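Local coordinates for protein LEOA (PDB 4AUR) that probably binds and hydrolyses GTP as a bacterial dynamin of enterotoxigenic Escherichia coli, at residues 329-343 / 504-518. Residues are numbered along the deposited sequence; the frame is centred on the assembly and turned at random.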
loop_
_atom_site.group_PDB
_atom_site.type_symbol
_atom_site.label_atom_id
_atom_site.label_comp_id
_atom_site.label_asym_id
_atom_site.label_seq_id
_atom_site.Cartn_x
_atom_site.Cartn_y
_atom_site.Cartn_z
ATOM N N PHE A 329 -21.522 -27.275 39.138
ATOM C CA PHE A 329 -21.657 -28.636 39.586
ATOM C C PHE A 329 -21.075 -28.849 40.989
ATOM O O PHE A 329 -21.673 -29.524 41.801
ATOM C CB PHE A 329 -20.962 -29.548 38.601
ATOM C CG PHE A 329 -20.886 -30.948 39.052
ATOM C CD1 PHE A 329 -21.968 -31.793 38.879
ATOM C CD2 PHE A 329 -19.751 -31.417 39.676
ATOM C CE1 PHE A 329 -21.903 -33.101 39.297
ATOM C CE2 PHE A 329 -19.674 -32.711 40.113
ATOM C CZ PHE A 329 -20.750 -33.554 39.930
ATOM N N GLU A 330 -19.902 -28.295 41.260
ATOM C CA GLU A 330 -19.308 -28.457 42.552
ATOM C C GLU A 330 -20.266 -27.895 43.594
ATOM O O GLU A 330 -20.466 -28.488 44.651
ATOM C CB GLU A 330 -17.951 -27.735 42.640
ATOM C CG GLU A 330 -16.791 -28.484 41.993
ATOM C CD GLU A 330 -15.510 -27.672 41.905
ATOM O OE1 GLU A 330 -15.143 -26.983 42.877
ATOM O OE2 GLU A 330 -14.845 -27.728 40.866
ATOM N N GLU A 331 -20.859 -26.746 43.297
ATOM C CA GLU A 331 -21.692 -26.046 44.279
ATOM C C GLU A 331 -22.976 -26.811 44.539
ATOM O O GLU A 331 -23.396 -26.914 45.673
ATOM C CB GLU A 331 -21.988 -24.613 43.818
ATOM C CG GLU A 331 -23.175 -23.929 44.475
ATOM C CD GLU A 331 -23.301 -22.469 44.057
ATOM O OE1 GLU A 331 -22.254 -21.801 43.926
ATOM O OE2 GLU A 331 -24.434 -21.981 43.862
ATOM N N LEU A 332 -23.586 -27.332 43.484
ATOM C CA LEU A 332 -24.813 -28.112 43.606
ATOM C C LEU A 332 -24.595 -29.452 44.303
ATOM O O LEU A 332 -25.502 -29.955 44.941
ATOM C CB LEU A 332 -25.424 -28.377 42.233
ATOM C CG LEU A 332 -25.970 -27.206 41.435
ATOM C CD1 LEU A 332 -26.391 -27.654 40.048
ATOM C CD2 LEU A 332 -27.144 -26.573 42.134
ATOM N N ASN A 333 -23.411 -30.025 44.156
ATOM C CA ASN A 333 -23.091 -31.296 44.762
ATOM C C ASN A 333 -22.898 -31.154 46.286
ATOM O O ASN A 333 -23.348 -31.994 47.053
ATOM C CB ASN A 333 -21.856 -31.911 44.103
ATOM C CG ASN A 333 -21.877 -33.435 44.111
ATOM O OD1 ASN A 333 -22.848 -34.085 43.670
ATOM N ND2 ASN A 333 -20.790 -34.022 44.591
ATOM N N LEU A 334 -22.257 -30.082 46.731
ATOM C CA LEU A 334 -22.216 -29.787 48.156
ATOM C C LEU A 334 -23.614 -29.594 48.737
ATOM O O LEU A 334 -23.946 -30.117 49.792
ATOM C CB LEU A 334 -21.397 -28.533 48.432
ATOM C CG LEU A 334 -19.902 -28.788 48.490
ATOM C CD1 LEU A 334 -19.140 -27.481 48.308
ATOM C CD2 LEU A 334 -19.522 -29.472 49.803
HETATM N N MSE A 335 -24.438 -28.841 48.041
HETATM C CA MSE A 335 -25.740 -28.520 48.547
HETATM C C MSE A 335 -26.478 -29.769 48.833
HETATM O O MSE A 335 -27.083 -29.883 49.864
HETATM C CB MSE A 335 -26.460 -27.696 47.515
HETATM C CG MSE A 335 -27.492 -26.810 48.186
HETATM SE SE MSE A 335 -28.425 -25.928 46.719
HETATM C CE MSE A 335 -26.993 -24.637 46.288
ATOM N N GLU A 336 -26.384 -30.734 47.924
ATOM C CA GLU A 336 -27.073 -32.020 48.043
ATOM C C GLU A 336 -26.432 -32.908 49.085
ATOM O O GLU A 336 -27.134 -33.584 49.797
ATOM C CB GLU A 336 -27.104 -32.737 46.691
ATOM C CG GLU A 336 -28.081 -33.906 46.588
ATOM C CD GLU A 336 -27.947 -34.707 45.292
ATOM O OE1 GLU A 336 -26.982 -34.496 44.527
ATOM O OE2 GLU A 336 -28.819 -35.559 45.019
ATOM N N LYS A 337 -25.109 -32.927 49.174
ATOM C CA LYS A 337 -24.443 -33.727 50.201
ATOM C C LYS A 337 -24.824 -33.191 51.591
ATOM O O LYS A 337 -25.050 -33.971 52.537
ATOM C CB LYS A 337 -22.917 -33.726 50.008
ATOM C CG LYS A 337 -22.120 -34.123 51.254
ATOM C CD LYS A 337 -20.609 -33.855 51.143
ATOM C CE LYS A 337 -19.933 -33.806 52.523
ATOM N NZ LYS A 337 -18.437 -33.732 52.460
ATOM N N GLN A 338 -24.893 -31.859 51.686
ATOM C CA GLN A 338 -25.164 -31.176 52.930
ATOM C C GLN A 338 -26.556 -31.534 53.430
ATOM O O GLN A 338 -26.696 -32.034 54.544
ATOM C CB GLN A 338 -24.999 -29.665 52.756
ATOM C CG GLN A 338 -25.603 -28.801 53.866
ATOM C CD GLN A 338 -25.049 -29.105 55.256
ATOM O OE1 GLN A 338 -25.813 -29.320 56.206
ATOM N NE2 GLN A 338 -23.716 -29.125 55.381
ATOM N N LEU A 339 -27.572 -31.284 52.610
ATOM C CA LEU A 339 -28.952 -31.687 52.907
ATOM C C LEU A 339 -29.087 -33.175 53.260
ATOM O O LEU A 339 -29.844 -33.549 54.168
ATOM C CB LEU A 339 -29.881 -31.365 51.734
ATOM C CG LEU A 339 -30.288 -29.910 51.495
ATOM C CD1 LEU A 339 -31.012 -29.787 50.180
ATOM C CD2 LEU A 339 -31.175 -29.375 52.594
HETATM N N MSE A 340 -28.348 -34.035 52.571
HETATM C CA MSE A 340 -28.470 -35.460 52.869
HETATM C C MSE A 340 -27.873 -35.781 54.243
HETATM O O MSE A 340 -28.419 -36.575 54.979
HETATM C CB MSE A 340 -27.914 -36.350 51.734
HETATM C CG MSE A 340 -28.724 -36.392 50.431
HETATM SE SE MSE A 340 -30.589 -36.950 50.707
HETATM C CE MSE A 340 -30.324 -38.905 50.616
ATOM N N SER A 341 -26.765 -35.169 54.620
ATOM C CA SER A 341 -26.166 -35.476 55.918
ATOM C C SER A 341 -26.958 -34.863 57.085
ATOM O O SER A 341 -26.805 -35.262 58.240
ATOM C CB SER A 341 -24.729 -34.977 55.964
ATOM O OG SER A 341 -24.748 -33.567 56.041
ATOM N N GLN A 342 -27.787 -33.881 56.780
ATOM C CA GLN A 342 -28.679 -33.332 57.759
ATOM C C GLN A 342 -29.833 -34.266 57.971
ATOM O O GLN A 342 -30.399 -34.322 59.060
ATOM C CB GLN A 342 -29.234 -32.000 57.294
ATOM C CG GLN A 342 -28.326 -30.832 57.555
ATOM C CD GLN A 342 -29.048 -29.539 57.301
ATOM O OE1 GLN A 342 -30.139 -29.305 57.825
ATOM N NE2 GLN A 342 -28.453 -28.690 56.481
ATOM N N LEU A 343 -30.208 -34.976 56.921
ATOM C CA LEU A 343 -31.382 -35.824 56.981
ATOM C C LEU A 343 -31.113 -37.074 57.758
ATOM O O LEU A 343 -31.906 -37.438 58.612
ATOM C CB LEU A 343 -31.853 -36.219 55.586
ATOM C CG LEU A 343 -33.049 -37.177 55.526
ATOM C CD1 LEU A 343 -34.236 -36.721 56.367
ATOM C CD2 LEU A 343 -33.498 -37.342 54.088
ATOM N N ALA A 504 -35.534 -37.937 50.782
ATOM C CA ALA A 504 -34.427 -38.136 49.855
ATOM C C ALA A 504 -34.870 -38.073 48.397
ATOM O O ALA A 504 -34.263 -37.406 47.607
ATOM C CB ALA A 504 -33.756 -39.461 50.131
ATOM N N LYS A 505 -35.947 -38.758 48.052
ATOM C CA LYS A 505 -36.371 -38.816 46.665
ATOM C C LYS A 505 -36.693 -37.390 46.265
ATOM O O LYS A 505 -36.333 -36.942 45.188
ATOM C CB LYS A 505 -37.598 -39.736 46.483
ATOM C CG LYS A 505 -37.489 -40.758 45.345
ATOM C CD LYS A 505 -36.753 -42.039 45.789
ATOM C CE LYS A 505 -36.078 -42.822 44.642
ATOM N NZ LYS A 505 -36.999 -43.698 43.855
ATOM N N ILE A 506 -37.352 -36.667 47.161
ATOM C CA ILE A 506 -37.655 -35.252 46.932
ATOM C C ILE A 506 -36.391 -34.378 46.796
ATOM O O ILE A 506 -36.315 -33.512 45.941
ATOM C CB ILE A 506 -38.549 -34.708 48.060
ATOM C CG1 ILE A 506 -39.950 -35.338 47.929
ATOM C CG2 ILE A 506 -38.611 -33.186 48.007
ATOM C CD1 ILE A 506 -40.934 -35.049 49.050
ATOM N N ILE A 507 -35.413 -34.612 47.657
ATOM C CA ILE A 507 -34.192 -33.836 47.672
ATOM C C ILE A 507 -33.371 -34.074 46.415
ATOM O O ILE A 507 -32.881 -33.138 45.803
ATOM C CB ILE A 507 -33.380 -34.178 48.925
ATOM C CG1 ILE A 507 -33.972 -33.430 50.111
ATOM C CG2 ILE A 507 -31.928 -33.788 48.755
ATOM C CD1 ILE A 507 -33.403 -33.824 51.448
ATOM N N LYS A 508 -33.234 -35.334 46.035
ATOM C CA LYS A 508 -32.409 -35.712 44.915
ATOM C C LYS A 508 -32.993 -35.271 43.598
ATOM O O LYS A 508 -32.274 -34.810 42.744
ATOM C CB LYS A 508 -32.221 -37.223 44.884
ATOM C CG LYS A 508 -31.286 -37.724 45.961
ATOM C CD LYS A 508 -31.073 -39.232 45.914
ATOM C CE LYS A 508 -29.816 -39.585 46.713
ATOM N NZ LYS A 508 -29.807 -40.963 47.286
ATOM N N GLU A 509 -34.292 -35.419 43.418
ATOM C CA GLU A 509 -34.877 -35.246 42.099
ATOM C C GLU A 509 -34.354 -34.005 41.375
ATOM O O GLU A 509 -33.801 -34.123 40.286
ATOM C CB GLU A 509 -36.407 -35.250 42.170
ATOM C CG GLU A 509 -37.138 -34.753 40.923
ATOM C CD GLU A 509 -38.646 -35.049 40.954
ATOM O OE1 GLU A 509 -39.270 -35.004 42.058
ATOM O OE2 GLU A 509 -39.211 -35.324 39.862
ATOM N N PRO A 510 -34.511 -32.814 41.966
ATOM C CA PRO A 510 -34.159 -31.621 41.217
ATOM C C PRO A 510 -32.697 -31.522 40.772
ATOM O O PRO A 510 -32.398 -30.871 39.755
ATOM C CB PRO A 510 -34.516 -30.486 42.173
ATOM C CG PRO A 510 -34.772 -31.120 43.495
ATOM C CD PRO A 510 -35.253 -32.486 43.184
ATOM N N PHE A 511 -31.797 -32.155 41.506
ATOM C CA PHE A 511 -30.405 -32.168 41.115
ATOM C C PHE A 511 -30.199 -33.153 39.967
ATOM O O PHE A 511 -29.581 -32.822 38.974
ATOM C CB PHE A 511 -29.506 -32.547 42.289
ATOM C CG PHE A 511 -29.579 -31.604 43.461
ATOM C CD1 PHE A 511 -28.809 -30.472 43.508
ATOM C CD2 PHE A 511 -30.383 -31.889 44.541
ATOM C CE1 PHE A 511 -28.860 -29.616 44.592
ATOM C CE2 PHE A 511 -30.428 -31.050 45.634
ATOM C CZ PHE A 511 -29.670 -29.904 45.657
ATOM N N GLU A 512 -30.731 -34.359 40.087
ATOM C CA GLU A 512 -30.516 -35.378 39.063
ATOM C C GLU A 512 -30.688 -34.785 37.673
ATOM O O GLU A 512 -29.868 -34.992 36.789
ATOM C CB GLU A 512 -31.469 -36.572 39.249
ATOM C CG GLU A 512 -30.894 -37.708 40.092
ATOM C CD GLU A 512 -31.969 -38.506 40.843
ATOM O OE1 GLU A 512 -33.150 -38.467 40.424
ATOM O OE2 GLU A 512 -31.633 -39.176 41.861
ATOM N N ASP A 513 -31.755 -34.025 37.498
ATOM C CA ASP A 513 -32.117 -33.508 36.199
ATOM C C ASP A 513 -30.980 -32.644 35.662
ATOM O O ASP A 513 -30.417 -32.909 34.596
ATOM C CB ASP A 513 -33.418 -32.713 36.303
ATOM C CG ASP A 513 -34.568 -33.534 36.921
ATOM O OD1 ASP A 513 -34.378 -34.747 37.207
ATOM O OD2 ASP A 513 -35.666 -32.958 37.122
ATOM N N ILE A 514 -30.617 -31.638 36.438
ATOM C CA ILE A 514 -29.605 -30.688 36.038
ATOM C C ILE A 514 -28.199 -31.269 35.958
ATOM O O ILE A 514 -27.371 -30.749 35.247
ATOM C CB ILE A 514 -29.588 -29.502 36.990
ATOM C CG1 ILE A 514 -28.689 -28.419 36.458
ATOM C CG2 ILE A 514 -29.047 -29.899 38.340
ATOM C CD1 ILE A 514 -28.829 -27.175 37.287
ATOM N N TYR A 515 -27.898 -32.320 36.698
ATOM C CA TYR A 515 -26.596 -32.933 36.534
ATOM C C TYR A 515 -26.502 -33.592 35.152
ATOM O O TYR A 515 -25.427 -33.613 34.566
ATOM C CB TYR A 515 -26.319 -33.976 37.605
ATOM C CG TYR A 515 -26.139 -33.496 39.044
ATOM C CD1 TYR A 515 -25.754 -32.193 39.363
ATOM C CD2 TYR A 515 -26.336 -34.388 40.104
ATOM C CE1 TYR A 515 -25.586 -31.805 40.679
ATOM C CE2 TYR A 515 -26.156 -34.003 41.415
ATOM C CZ TYR A 515 -25.777 -32.713 41.699
ATOM O OH TYR A 515 -25.605 -32.363 43.024
ATOM N N ASP A 516 -27.614 -34.123 34.644
ATOM C CA ASP A 516 -27.652 -34.772 33.327
ATOM C C ASP A 516 -27.348 -33.777 32.211
ATOM O O ASP A 516 -26.843 -34.151 31.157
ATOM C CB ASP A 516 -29.030 -35.402 33.040
ATOM C CG ASP A 516 -29.369 -36.577 33.970
ATOM O OD1 ASP A 516 -28.465 -37.377 34.290
ATOM O OD2 ASP A 516 -30.547 -36.707 34.379
ATOM N N VAL A 517 -27.680 -32.511 32.447
ATOM C CA VAL A 517 -27.464 -31.453 31.479
ATOM C C VAL A 517 -26.020 -30.998 31.493
ATOM O O VAL A 517 -25.439 -30.738 30.448
ATOM C CB VAL A 517 -28.369 -30.270 31.782
ATOM C CG1 VAL A 517 -28.143 -29.144 30.795
ATOM C CG2 VAL A 517 -29.814 -30.736 31.742
ATOM N N LEU A 518 -25.447 -30.913 32.683
ATOM C CA LEU A 518 -24.084 -30.459 32.864
ATOM C C LEU A 518 -23.105 -31.556 32.558
ATOM O O LEU A 518 -21.929 -31.293 32.399
ATOM C CB LEU A 518 -23.853 -29.996 34.300
ATOM C CG LEU A 518 -24.622 -28.788 34.824
ATOM C CD1 LEU A 518 -24.192 -28.501 36.252
ATOM C CD2 LEU A 518 -24.435 -27.547 33.971
#
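Segments 329-343 and 504-518, the ends of two long helices, pack antiparallel, their axes 10.4 Å apart at closest approach and 174° between their directions, with F329 level with Y515 at one end and M340 level with A504 at the other. Y515 is a knob set into the hole formed by F329, L332, N333 and E336. F329 turns its edge to one face of the tyrosine ring in a T-shaped pair, centroids 5.3 Å apart and planes at 62°, while L332 CB lies at the rim of that ring. The hydroxyl of Y515 donates to E336 OE1 at 3.0 Å, reaching it on the anti side and out of the carboxylate plane. E336 gets there with CG anti to the backbone N (chi1 -165°) and an extended chain, which also runs it along one face of the F511 ring, antiparallel to that side chain: its CB sits 3.8 Å from the F511 centroid in a CH-pi contact, and its carboxylate stacks nearly parallel to the ring. This pairing belongs to the long helical stalk of the dynamin-like fold, far from the six-stranded sheet, where helix 275-343 runs beside helix 489-518 and helix 368-408 packs against both through M335 and L339, P510 and I514. The selenium of M335 lies at the edge of the F511 ring, a Met-aromatic contact. L332 and I514 meet tip to tip, CD1 to CD1 at 3.7 Å. Toward the other end, selenomethionine M340 folds at chi2 and chi3 to bring CE 3.5 Å from A504 CB and SE against I507 CG2, and L343 CD2 approaches I507 CD1 at 4.4 Å.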